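Local coordinates for tubulin-like protein CetZ2 (Haloferax volcanii, PDB 4B45) that binds and hydrolyses GTP, assembles into tubulin-like protofilaments and takes part in controlling the shape of the archaeal cell, at residues A[16-20]-A[46-50]; A[27-31]-A[192-198]; A[132-136]-A[324-328]; A[161-167]-A[255-259]. Residues are numbered along the deposited sequence.

Starting from the N terminus, the chain first comes back on itself in interaction 1, where 46-50, just before strand 50-53, returns to helix 9-26 and closes a short loop. Interaction 2 opens at 27-31 before that loop is shut and runs on to 192-198, so the two cross; they touch where Q20 packs on V31. Interaction 3 joins the end of strand 127-133 to helix 323-340, and interaction 4, 161-167 with 255-259, falls within its span. Both are crossed by interaction 2, follow interaction 1 in series, and meet each other through the R324-D164 salt bridge. Interactions 2, 3 and 4 tie the GTPase domain to the C-terminal part, and 3 and 4 both reach the nucleotide.

Interaction 1: A[16-20]-A[46-50]; sequences ASALQ and SLPVE
Build 16-20 as one turn within helix 9-26, with Q20 N on A16 O at 3.1 Å, and lay 46-50 across its flank as an irregular linker. The linker is extended at L47 (phi/psi -79/144), bends at P48 (-90/10) and extends again at V49 (-105/167) before entering a strand at E50. The nearest CA atoms are those of S17 and V49, 6.5 Å apart, and 207 Å² is buried in all. No hydrogen bond crosses; the contact is van der Waals packing. S17 sits at its middle in the m rotamer, its OG 3.5 Å from L47 CD2, 3.6 Å from P48 CD and 3.7 Å from V49 CG1. The hydroxyl is satisfied within its own helix by G13 O, so it can face this apolar group. The setting is the Rossmann-like GTPase domain: helix 9-26 is the crossover between parallel strands 3-8 and 31-38, and the linker leads into strand 50-53 at the sheet's edge. V49 (m) fills the gap between helix and sheet, touching A34 and A36 of strand 31-38, while L47 (m, t) also rests on A36, and the nearest atoms of its side chain and the GTP-binding G13 are about 4 Å apart. Among the polar atoms, Q20 (chi1 and chi2 t) brings OE1 to 3.5 Å from V49 CG1, whereas its NE2 stays 4.4 Å from P48 O.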
loop_
_atom_site.group_PDB
_atom_site.type_symbol
_atom_site.label_atom_id
_atom_site.label_comp_id
_atom_site.label_asym_id
_atom_site.label_seq_id
_atom_site.Cartn_x
_atom_site.Cartn_y
_atom_site.Cartn_z
ATOM N N ALA A 16 3.428 4.584 7.263
ATOM C CA ALA A 16 4.754 3.959 7.323
ATOM C C ALA A 16 5.095 3.416 8.715
ATOM O O ALA A 16 5.702 2.357 8.837
ATOM C CB ALA A 16 5.836 4.917 6.845
ATOM N N SER A 17 4.699 4.133 9.759
ATOM C CA SER A 17 4.880 3.646 11.130
ATOM C C SER A 17 4.056 2.394 11.420
ATOM O O SER A 17 4.536 1.474 12.081
ATOM C CB SER A 17 4.511 4.726 12.151
ATOM O OG SER A 17 5.397 5.830 12.069
ATOM N N ALA A 18 2.808 2.374 10.951
ATOM C CA ALA A 18 1.920 1.243 11.209
ATOM C C ALA A 18 2.455 -0.027 10.537
ATOM O O ALA A 18 2.487 -1.093 11.143
ATOM C CB ALA A 18 0.520 1.555 10.729
ATOM N N LEU A 19 2.903 0.108 9.294
ATOM C CA LEU A 19 3.495 -1.007 8.553
ATOM C C LEU A 19 4.742 -1.544 9.252
ATOM O O LEU A 19 4.890 -2.753 9.418
ATOM C CB LEU A 19 3.815 -0.575 7.118
ATOM C CG LEU A 19 4.265 -1.631 6.106
ATOM C CD1 LEU A 19 3.331 -2.835 6.131
ATOM C CD2 LEU A 19 4.313 -1.032 4.705
ATOM N N GLN A 20 5.637 -0.651 9.679
ATOM C CA GLN A 20 6.843 -1.086 10.374
ATOM C C GLN A 20 6.489 -1.752 11.693
ATOM O O GLN A 20 7.107 -2.738 12.095
ATOM C CB GLN A 20 7.773 0.097 10.642
ATOM C CG GLN A 20 8.998 -0.269 11.460
ATOM C CD GLN A 20 9.581 0.927 12.185
ATOM O OE1 GLN A 20 10.594 1.492 11.763
ATOM N NE2 GLN A 20 8.942 1.323 13.284
ATOM N N SER A 46 5.986 12.654 17.090
ATOM C CA SER A 46 5.171 11.594 17.669
ATOM C C SER A 46 5.517 10.215 17.120
ATOM O O SER A 46 5.190 9.193 17.730
ATOM C CB SER A 46 3.692 11.893 17.431
ATOM O OG SER A 46 3.467 12.217 16.072
ATOM N N LEU A 47 6.185 10.188 15.972
ATOM C CA LEU A 47 6.483 8.936 15.284
ATOM C C LEU A 47 7.670 8.180 15.878
ATOM O O LEU A 47 8.647 8.789 16.315
ATOM C CB LEU A 47 6.724 9.197 13.799
ATOM C CG LEU A 47 5.575 9.871 13.058
ATOM C CD1 LEU A 47 5.977 10.156 11.631
ATOM C CD2 LEU A 47 4.338 8.988 13.094
ATOM N N PRO A 48 7.585 6.842 15.888
ATOM C CA PRO A 48 8.631 5.968 16.428
ATOM C C PRO A 48 9.673 5.563 15.384
ATOM O O PRO A 48 10.490 4.689 15.652
ATOM C CB PRO A 48 7.840 4.734 16.868
ATOM C CG PRO A 48 6.734 4.663 15.888
ATOM C CD PRO A 48 6.364 6.085 15.555
ATOM N N VAL A 49 9.635 6.181 14.208
ATOM C CA VAL A 49 10.617 5.906 13.170
ATOM C C VAL A 49 11.598 7.070 13.084
ATOM O O VAL A 49 11.360 8.139 13.662
ATOM C CB VAL A 49 9.950 5.710 11.796
ATOM C CG1 VAL A 49 8.905 4.591 11.865
ATOM C CG2 VAL A 49 9.315 7.021 11.324
ATOM N N GLU A 50 12.708 6.858 12.384
ATOM C CA GLU A 50 13.640 7.939 12.095
ATOM C C GLU A 50 12.896 9.039 11.347
ATOM O O GLU A 50 12.089 8.754 10.458
ATOM C CB GLU A 50 14.815 7.425 11.256
ATOM C CG GLU A 50 15.778 8.508 10.783
ATOM C CD GLU A 50 16.499 9.203 11.930
ATOM O OE1 GLU A 50 16.788 8.529 12.944
ATOM O OE2 GLU A 50 16.785 10.419 11.816
#

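Interaction 2: A[27-31]-A[192-198]; sequences GFGAV and LLLAAGE
Two glycines give the loop 27-31 its shape: G27, the first residue past helix 9-26, and G29 both have positive phi (76° and 73°), with F28 near helical angles between them. This throws F28 and A30 out on the side facing 192-198, around the C-terminal end of helix 175-196. The deepest fit is F28 (chi1 m) against A195, whose CA atoms are 5.8 Å apart. The A195 methyl lies over one face of the ring in a CH-pi contact, CB 3.5 Å from the centroid and 19° off the normal; A195 CB is just 3.3 Å from F28 CG. L192 (m, t) starts away from the loop, yet its CD2 swings back to 4.1 Å from F28 CE2. Here the turn between helix 9-26 and strand 31-38 of the Rossmann-like domain abuts the C-terminal end of helix 175-196, the long helix leading from the GTPase domain into the C-terminal domain. A30 is the second bump: its CB drops into the notch between L194 CB (3.7 Å) and E198 CG (4.3 Å). Further along, V31 CG2 just reaches L194 CD1 at 4.5 Å. E198 (m, m) turns its carboxylate to the amino group of M1, its OE2 accepting a hydrogen bond there.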
loop_
_atom_site.group_PDB
_atom_site.type_symbol
_atom_site.label_atom_id
_atom_site.label_comp_id
_atom_site.label_asym_id
_atom_site.label_seq_id
_atom_site.Cartn_x
_atom_site.Cartn_y
_atom_site.Cartn_z
ATOM N N GLY A 27 7.382 -10.144 13.815
ATOM C CA GLY A 27 8.715 -10.694 13.646
ATOM C C GLY A 27 9.062 -11.108 12.222
ATOM O O GLY A 27 10.036 -11.816 12.011
ATOM N N PHE A 28 8.289 -10.670 11.235
ATOM C CA PHE A 28 8.591 -11.038 9.845
ATOM C C PHE A 28 9.923 -10.460 9.336
ATOM O O PHE A 28 10.626 -11.102 8.553
ATOM C CB PHE A 28 7.452 -10.623 8.911
ATOM C CG PHE A 28 6.209 -11.451 9.065
ATOM C CD1 PHE A 28 6.287 -12.828 9.167
ATOM C CD2 PHE A 28 4.962 -10.848 9.096
ATOM C CE1 PHE A 28 5.144 -13.586 9.306
ATOM C CE2 PHE A 28 3.815 -11.604 9.233
ATOM C CZ PHE A 28 3.907 -12.974 9.338
ATOM N N GLY A 29 10.256 -9.243 9.757
ATOM C CA GLY A 29 11.534 -8.634 9.394
ATOM C C GLY A 29 11.655 -8.168 7.949
ATOM O O GLY A 29 12.749 -8.022 7.426
ATOM N N ALA A 30 10.527 -7.913 7.304
ATOM C CA ALA A 30 10.512 -7.560 5.891
ATOM C C ALA A 30 10.857 -6.097 5.716
ATOM O O ALA A 30 11.384 -5.694 4.686
ATOM C CB ALA A 30 9.124 -7.852 5.283
ATOM N N VAL A 31 10.537 -5.300 6.729
ATOM C CA VAL A 31 10.816 -3.872 6.701
ATOM C C VAL A 31 12.205 -3.666 7.265
ATOM O O VAL A 31 12.432 -3.887 8.454
ATOM C CB VAL A 31 9.782 -3.098 7.528
ATOM C CG1 VAL A 31 10.172 -1.647 7.645
ATOM C CG2 VAL A 31 8.397 -3.239 6.903
ATOM N N LEU A 192 1.693 -8.670 5.136
ATOM C CA LEU A 192 1.583 -10.079 4.790
ATOM C C LEU A 192 2.134 -10.295 3.393
ATOM O O LEU A 192 2.783 -11.299 3.125
ATOM C CB LEU A 192 0.120 -10.553 4.847
ATOM C CG LEU A 192 -0.461 -10.750 6.244
ATOM C CD1 LEU A 192 -1.947 -11.111 6.170
ATOM C CD2 LEU A 192 0.319 -11.783 7.045
ATOM N N LEU A 193 1.863 -9.349 2.499
ATOM C CA LEU A 193 2.394 -9.433 1.145
ATOM C C LEU A 193 3.920 -9.418 1.166
ATOM O O LEU A 193 4.573 -10.196 0.467
ATOM C CB LEU A 193 1.870 -8.280 0.304
ATOM C CG LEU A 193 2.464 -8.173 -1.096
ATOM C CD1 LEU A 193 1.841 -9.223 -1.970
ATOM C CD2 LEU A 193 2.257 -6.777 -1.683
ATOM N N LEU A 194 4.483 -8.533 1.985
ATOM C CA LEU A 194 5.921 -8.441 2.141
ATOM C C LEU A 194 6.486 -9.665 2.840
ATOM O O LEU A 194 7.587 -10.117 2.520
ATOM C CB LEU A 194 6.289 -7.176 2.932
ATOM C CG LEU A 194 5.886 -5.827 2.324
ATOM C CD1 LEU A 194 6.173 -4.684 3.305
ATOM C CD2 LEU A 194 6.601 -5.589 1.000
ATOM N N ALA A 195 5.736 -10.209 3.795
ATOM C CA ALA A 195 6.227 -11.339 4.581
ATOM C C ALA A 195 6.251 -12.669 3.815
ATOM O O ALA A 195 7.089 -13.539 4.093
ATOM C CB ALA A 195 5.408 -11.493 5.847
ATOM N N ALA A 196 5.334 -12.823 2.866
ATOM C CA ALA A 196 5.196 -14.078 2.113
ATOM C C ALA A 196 6.511 -14.497 1.458
ATOM O O ALA A 196 6.822 -15.685 1.364
ATOM C CB ALA A 196 4.112 -13.949 1.067
ATOM N N GLY A 197 7.287 -13.512 1.014
ATOM C CA GLY A 197 8.561 -13.782 0.371
ATOM C C GLY A 197 9.671 -14.133 1.341
ATOM O O GLY A 197 10.749 -14.543 0.929
ATOM N N GLU A 198 9.412 -13.987 2.634
ATOM C CA GLU A 198 10.461 -14.209 3.623
ATOM C C GLU A 198 10.327 -15.550 4.347
ATOM O O GLU A 198 11.140 -15.878 5.206
ATOM C CB GLU A 198 10.520 -13.045 4.617
ATOM C CG GLU A 198 10.601 -11.688 3.944
ATOM C CD GLU A 198 11.747 -11.606 2.949
ATOM O OE1 GLU A 198 12.911 -11.800 3.365
ATOM O OE2 GLU A 198 11.485 -11.356 1.748
#

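Interaction 3: A[132-136]-A[324-328]; sequences ILPGA and RVESF. With GSP (5'-guanosine-diphosphate-monothiophosphate), chain C.
In this tubulin/FtsZ fold, the C-terminal end of parallel strand 127-133 and the loop after it are covered on one side by helix 323-340. Their backbones stay well apart, A136 to F328 being the nearest pair at 7.6 Å between CA atoms, so long side chains bridge the gap. I132, still in the strand, turns from the helix to the nucleotide, with CD1 3.7 Å from GSP N2. L133, next in the alternation, points the opposite way: its chi1 of -148° lies between wells, CD1 sits over one face of F328 in a CH-pi contact 3.9 Å from the ring centroid, and CD2 lies over a face of the R324 guanidinium, 4.0 Å from CZ. P134 works on both sides. Its CG packs on F328 CE1 at 4.2 Å, its CB is 3.8 Å from the ribose O3' of GSP, and its carbonyl oxygen accepts from R324 NH2 at 3.0 Å. G135 follows extended (-62/151), its amide held by the GTP-binding E138. A136 comes last, with CB 4.3 Å from R324 NH1. R324 (t, p, t) reaches in from the first turn of its helix, and D164 takes a salt bridge from NH2. One water completes the join, donating to P134 O at 2.7 Å and accepting from R324 NH1 at 3.1 Å.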
loop_
_atom_site.group_PDB
_atom_site.type_symbol
_atom_site.label_atom_id
_atom_site.label_comp_id
_atom_site.label_asym_id
_atom_site.label_seq_id
_atom_site.Cartn_x
_atom_site.Cartn_y
_atom_site.Cartn_z
ATOM N N ILE A 132 -2.272 7.168 -0.653
ATOM C CA ILE A 132 -3.611 7.268 -0.047
ATOM C C ILE A 132 -4.513 8.243 -0.786
ATOM O O ILE A 132 -4.229 9.449 -0.875
ATOM C CB ILE A 132 -3.544 7.673 1.431
ATOM C CG1 ILE A 132 -2.850 6.583 2.249
ATOM C CG2 ILE A 132 -4.941 7.928 1.989
ATOM C CD1 ILE A 132 -2.112 7.122 3.469
ATOM N N LEU A 133 -5.607 7.710 -1.322
ATOM C CA LEU A 133 -6.601 8.501 -2.033
ATOM C C LEU A 133 -7.542 9.157 -1.018
ATOM O O LEU A 133 -7.970 8.507 -0.068
ATOM C CB LEU A 133 -7.386 7.581 -2.969
ATOM C CG LEU A 133 -7.913 8.142 -4.287
ATOM C CD1 LEU A 133 -6.761 8.599 -5.166
ATOM C CD2 LEU A 133 -8.762 7.084 -4.996
ATOM N N PRO A 134 -7.849 10.455 -1.199
ATOM C CA PRO A 134 -8.731 11.116 -0.235
ATOM C C PRO A 134 -10.148 10.600 -0.365
ATOM O O PRO A 134 -10.575 10.235 -1.457
ATOM C CB PRO A 134 -8.694 12.588 -0.674
ATOM C CG PRO A 134 -8.379 12.538 -2.129
ATOM C CD PRO A 134 -7.450 11.353 -2.296
ATOM N N GLY A 135 -10.884 10.586 0.734
ATOM C CA GLY A 135 -12.293 10.261 0.657
ATOM C C GLY A 135 -13.037 11.265 -0.203
ATOM O O GLY A 135 -12.657 12.449 -0.287
ATOM N N ALA A 136 -14.109 10.789 -0.829
ATOM C CA ALA A 136 -14.927 11.599 -1.719
ATOM C C ALA A 136 -15.557 12.833 -1.056
ATOM O O ALA A 136 -15.930 13.788 -1.748
ATOM C CB ALA A 136 -16.002 10.730 -2.373
ATOM N N ARG A 324 -14.228 3.970 -9.395
ATOM C CA ARG A 324 -13.760 4.835 -8.330
ATOM C C ARG A 324 -12.648 5.763 -8.826
ATOM O O ARG A 324 -12.703 6.973 -8.585
ATOM C CB ARG A 324 -13.288 3.987 -7.132
ATOM C CG ARG A 324 -12.528 4.766 -6.047
ATOM C CD ARG A 324 -13.299 5.983 -5.523
ATOM N NE ARG A 324 -12.710 6.437 -4.268
ATOM C CZ ARG A 324 -12.566 7.709 -3.900
ATOM N NH1 ARG A 324 -12.953 8.701 -4.697
ATOM N NH2 ARG A 324 -12.013 7.983 -2.728
ATOM N N VAL A 325 -11.654 5.204 -9.522
ATOM C CA VAL A 325 -10.597 6.028 -10.122
ATOM C C VAL A 325 -11.153 7.027 -11.138
ATOM O O VAL A 325 -10.833 8.215 -11.102
ATOM C CB VAL A 325 -9.478 5.167 -10.777
ATOM C CG1 VAL A 325 -8.454 6.057 -11.493
ATOM C CG2 VAL A 325 -8.776 4.352 -9.724
ATOM N N GLU A 326 -12.004 6.548 -12.035
ATOM C CA GLU A 326 -12.577 7.423 -13.045
ATOM C C GLU A 326 -13.459 8.497 -12.417
ATOM O O GLU A 326 -13.430 9.654 -12.834
ATOM C CB GLU A 326 -13.367 6.611 -14.059
ATOM C CG GLU A 326 -12.507 5.618 -14.826
ATOM C CD GLU A 326 -13.338 4.568 -15.545
ATOM O OE1 GLU A 326 -14.522 4.395 -15.181
ATOM O OE2 GLU A 326 -12.807 3.924 -16.475
ATOM N N SER A 327 -14.244 8.109 -11.417
ATOM C CA SER A 327 -15.058 9.070 -10.694
ATOM C C SER A 327 -14.150 10.090 -10.007
ATOM O O SER A 327 -14.386 11.296 -10.083
ATOM C CB SER A 327 -15.946 8.361 -9.672
ATOM O OG SER A 327 -16.634 9.309 -8.887
ATOM N N PHE A 328 -13.096 9.595 -9.364
ATOM C CA PHE A 328 -12.155 10.462 -8.668
ATOM C C PHE A 328 -11.525 11.507 -9.599
ATOM O O PHE A 328 -11.523 12.696 -9.288
ATOM C CB PHE A 328 -11.067 9.649 -7.943
ATOM C CG PHE A 328 -9.855 10.462 -7.584
ATOM C CD1 PHE A 328 -9.928 11.448 -6.612
ATOM C CD2 PHE A 328 -8.653 10.271 -8.248
ATOM C CE1 PHE A 328 -8.821 12.225 -6.301
ATOM C CE2 PHE A 328 -7.536 11.041 -7.933
ATOM C CZ PHE A 328 -7.630 12.026 -6.962
HETATM P PG GSP C . -0.742 19.418 4.667
HETATM O O3B GSP C . 0.419 18.385 4.272
HETATM S S1G GSP C . -2.611 19.027 3.871
HETATM O O2G GSP C . -0.868 19.510 6.216
HETATM O O3G GSP C . -0.306 20.689 4.056
HETATM P PB GSP C . 0.398 16.795 4.431
HETATM O O1B GSP C . 1.152 16.295 5.638
HETATM O O2B GSP C . 1.065 16.209 3.193
HETATM P PA GSP C . -1.522 14.828 4.995
HETATM O O1A GSP C . -2.208 14.831 6.335
HETATM O O2A GSP C . -0.411 13.811 5.044
HETATM O O3A GSP C . -1.076 16.263 4.547
HETATM O "O5'" GSP C . -2.473 14.320 3.877
HETATM C "C5'" GSP C . -3.839 14.563 3.874
HETATM C "C4'" GSP C . -4.603 13.442 3.309
HETATM O "O4'" GSP C . -4.241 12.244 3.929
HETATM C "C3'" GSP C . -6.055 13.587 3.524
HETATM O "O3'" GSP C . -6.667 12.931 2.480
HETATM C "C2'" GSP C . -6.317 12.872 4.769
HETATM O "O2'" GSP C . -7.608 12.364 4.752
HETATM C "C1'" GSP C . -5.372 11.773 4.705
HETATM N N9 GSP C . -4.845 11.307 5.972
HETATM C C8 GSP C . -4.367 12.063 6.966
HETATM N N7 GSP C . -3.920 11.262 7.953
HETATM C C5 GSP C . -4.111 9.963 7.570
HETATM C C6 GSP C . -3.821 8.718 8.191
HETATM O O6 GSP C . -3.245 8.645 9.446
HETATM N N1 GSP C . -4.146 7.581 7.530
HETATM C C2 GSP C . -4.715 7.634 6.305
HETATM N N2 GSP C . -5.034 6.363 5.644
HETATM N N3 GSP C . -4.998 8.786 5.677
HETATM C C4 GSP C . -4.701 9.982 6.310
HETATM O O HOH W 1 -11.900 11.323 -3.489
#

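Interaction 4: A[161-167]-A[255-259]; sequences LLVDNDA and TSLPD. With GSP (5'-guanosine-diphosphate-monothiophosphate), chain C.
Strand 159-164, the last parallel strand of the Rossmann-like GTPase half, next to strand 222-231 in the continuous sheet, ends in a short 3-10 turn at 165-167, and the loop 255-259, which precedes strand 263-272 of the C-terminal domain, lies along its last residues. V163 and S256 have CA atoms 4.9 Å apart; D164 and L257, 5.3 Å. S256 pins the loop twice. Its chi1 in p brings OG to L162 O, to which it donates at 2.8 Å, while L225 N of strand 222-231 also bonds to OG; its carbonyl oxygen receives D164 N at 2.8 Å, almost straight at 172°. T255 (t) braces the loop internally by giving OG1 to L257 O at 2.9 Å. L162 (m, t) and L257 (t, p) spread beside these hydrogen bonds and meet at CD1 and CD2, 4.3 Å apart. D164, with chi1 t, sets OD2 3.2 Å from P258 CD. Its OD1 accepts D166 N at 3.2 Å, an Asx turn, and also forms a salt bridge with R324. A167 N returns to D164 O at 2.8 Å, which brings A167 CB to 4.3 Å from P258 CD. The CA-to-CB bond of N165, by contrast, points away from the loop, and its amide reads the guanine edge: chi1 near -85° lets OD1 accept from GSP N2 at 3.1 Å while ND2 donates to GSP N3 at 3.3 Å.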
loop_
_atom_site.group_PDB
_atom_site.type_symbol
_atom_site.label_atom_id
_atom_site.label_comp_id
_atom_site.label_asym_id
_atom_site.label_seq_id
_atom_site.Cartn_x
_atom_site.Cartn_y
_atom_site.Cartn_z
ATOM N N LEU A 161 0.535 1.588 -5.602
ATOM C CA LEU A 161 -0.461 0.812 -4.882
ATOM C C LEU A 161 -1.400 1.786 -4.147
ATOM O O LEU A 161 -0.973 2.547 -3.275
ATOM C CB LEU A 161 0.237 -0.145 -3.908
ATOM C CG LEU A 161 -0.612 -0.927 -2.900
ATOM C CD1 LEU A 161 -1.676 -1.741 -3.604
ATOM C CD2 LEU A 161 0.274 -1.817 -1.989
ATOM N N LEU A 162 -2.674 1.778 -4.507
ATOM C CA LEU A 162 -3.601 2.776 -3.981
ATOM C C LEU A 162 -4.443 2.273 -2.827
ATOM O O LEU A 162 -4.980 1.165 -2.862
ATOM C CB LEU A 162 -4.535 3.282 -5.079
ATOM C CG LEU A 162 -4.018 4.318 -6.079
ATOM C CD1 LEU A 162 -5.149 4.724 -7.039
ATOM C CD2 LEU A 162 -3.449 5.539 -5.347
ATOM N N VAL A 163 -4.566 3.119 -1.812
ATOM C CA VAL A 163 -5.481 2.902 -0.710
ATOM C C VAL A 163 -6.577 3.951 -0.771
ATOM O O VAL A 163 -6.309 5.154 -0.674
ATOM C CB VAL A 163 -4.757 3.082 0.638
ATOM C CG1 VAL A 163 -5.746 2.956 1.792
ATOM C CG2 VAL A 163 -3.623 2.093 0.763
ATOM N N ASP A 164 -7.813 3.500 -0.921
ATOM C CA ASP A 164 -8.966 4.386 -0.863
ATOM C C ASP A 164 -9.488 4.490 0.583
ATOM O O ASP A 164 -10.010 3.516 1.131
ATOM C CB ASP A 164 -10.044 3.847 -1.805
ATOM C CG ASP A 164 -11.281 4.725 -1.866
ATOM O OD1 ASP A 164 -11.261 5.874 -1.363
ATOM O OD2 ASP A 164 -12.285 4.257 -2.444
ATOM N N ASN A 165 -9.337 5.663 1.203
ATOM C CA ASN A 165 -9.810 5.872 2.571
ATOM C C ASN A 165 -11.289 5.559 2.731
ATOM O O ASN A 165 -11.726 5.059 3.768
ATOM C CB ASN A 165 -9.544 7.318 3.035
ATOM C CG ASN A 165 -8.137 7.505 3.588
ATOM O OD1 ASN A 165 -7.350 6.554 3.620
ATOM N ND2 ASN A 165 -7.810 8.741 4.022
ATOM N N ASP A 166 -12.064 5.879 1.705
ATOM C CA ASP A 166 -13.486 5.567 1.702
ATOM C C ASP A 166 -13.759 4.056 1.721
ATOM O O ASP A 166 -14.866 3.642 2.046
ATOM C CB ASP A 166 -14.174 6.200 0.487
ATOM C CG ASP A 166 -14.528 7.654 0.710
ATOM O OD1 ASP A 166 -14.449 8.118 1.868
ATOM O OD2 ASP A 166 -14.892 8.336 -0.272
ATOM N N ALA A 167 -12.764 3.233 1.377
ATOM C CA ALA A 167 -12.969 1.780 1.361
ATOM C C ALA A 167 -12.936 1.184 2.770
ATOM O O ALA A 167 -13.337 0.043 2.986
ATOM C CB ALA A 167 -11.941 1.093 0.478
ATOM N N THR A 255 -10.815 -5.158 -1.657
ATOM C CA THR A 255 -9.682 -4.539 -2.317
ATOM C C THR A 255 -9.412 -3.130 -1.767
ATOM O O THR A 255 -10.334 -2.411 -1.379
ATOM C CB THR A 255 -9.934 -4.495 -3.821
ATOM O OG1 THR A 255 -8.904 -3.744 -4.466
ATOM C CG2 THR A 255 -11.260 -3.857 -4.086
ATOM N N SER A 256 -8.142 -2.747 -1.720
ATOM C CA SER A 256 -7.742 -1.460 -1.158
ATOM C C SER A 256 -8.230 -0.281 -2.010
ATOM O O SER A 256 -8.415 0.833 -1.504
ATOM C CB SER A 256 -6.219 -1.416 -0.978
ATOM O OG SER A 256 -5.564 -1.534 -2.226
ATOM N N LEU A 257 -8.417 -0.550 -3.298
ATOM C CA LEU A 257 -9.084 0.346 -4.242
ATOM C C LEU A 257 -10.326 -0.345 -4.831
ATOM O O LEU A 257 -10.191 -1.374 -5.484
ATOM C CB LEU A 257 -8.129 0.641 -5.396
ATOM C CG LEU A 257 -8.710 1.445 -6.561
ATOM C CD1 LEU A 257 -8.969 2.903 -6.131
ATOM C CD2 LEU A 257 -7.775 1.385 -7.763
ATOM N N PRO A 258 -11.536 0.219 -4.628
ATOM C CA PRO A 258 -12.759 -0.399 -5.179
ATOM C C PRO A 258 -12.764 -0.556 -6.703
ATOM O O PRO A 258 -12.192 0.271 -7.426
ATOM C CB PRO A 258 -13.867 0.591 -4.784
ATOM C CG PRO A 258 -13.329 1.301 -3.587
ATOM C CD PRO A 258 -11.841 1.395 -3.790
ATOM N N ASP A 259 -13.444 -1.601 -7.175
ATOM C CA ASP A 259 -13.608 -1.874 -8.606
ATOM C C ASP A 259 -12.260 -2.017 -9.336
ATOM O O ASP A 259 -12.043 -1.415 -10.387
ATOM C CB ASP A 259 -14.496 -0.807 -9.270
ATOM C CG ASP A 259 -15.005 -1.234 -10.642
ATOM O OD1 ASP A 259 -15.166 -2.454 -10.865
ATOM O OD2 ASP A 259 -15.247 -0.352 -11.499
HETATM P PG GSP C . -0.742 19.418 4.667
HETATM O O3B GSP C . 0.419 18.385 4.272
HETATM S S1G GSP C . -2.611 19.027 3.871
HETATM O O2G GSP C . -0.868 19.510 6.216
HETATM O O3G GSP C . -0.306 20.689 4.056
HETATM P PB GSP C . 0.398 16.795 4.431
HETATM O O1B GSP C . 1.152 16.295 5.638
HETATM O O2B GSP C . 1.065 16.209 3.193
HETATM P PA GSP C . -1.522 14.828 4.995
HETATM O O1A GSP C . -2.208 14.831 6.335
HETATM O O2A GSP C . -0.411 13.811 5.044
HETATM O O3A GSP C . -1.076 16.263 4.547
HETATM O "O5'" GSP C . -2.473 14.320 3.877
HETATM C "C5'" GSP C . -3.839 14.563 3.874
HETATM C "C4'" GSP C . -4.603 13.442 3.309
HETATM O "O4'" GSP C . -4.241 12.244 3.929
HETATM C "C3'" GSP C . -6.055 13.587 3.524
HETATM O "O3'" GSP C . -6.667 12.931 2.480
HETATM C "C2'" GSP C . -6.317 12.872 4.769
HETATM O "O2'" GSP C . -7.608 12.364 4.752
HETATM C "C1'" GSP C . -5.372 11.773 4.705
HETATM N N9 GSP C . -4.845 11.307 5.972
HETATM C C8 GSP C . -4.367 12.063 6.966
HETATM N N7 GSP C . -3.920 11.262 7.953
HETATM C C5 GSP C . -4.111 9.963 7.570
HETATM C C6 GSP C . -3.821 8.718 8.191
HETATM O O6 GSP C . -3.245 8.645 9.446
HETATM N N1 GSP C . -4.146 7.581 7.530
HETATM C C2 GSP C . -4.715 7.634 6.305
HETATM N N2 GSP C . -5.034 6.363 5.644
HETATM N N3 GSP C . -4.998 8.786 5.677
HETATM C C4 GSP C . -4.701 9.982 6.310
#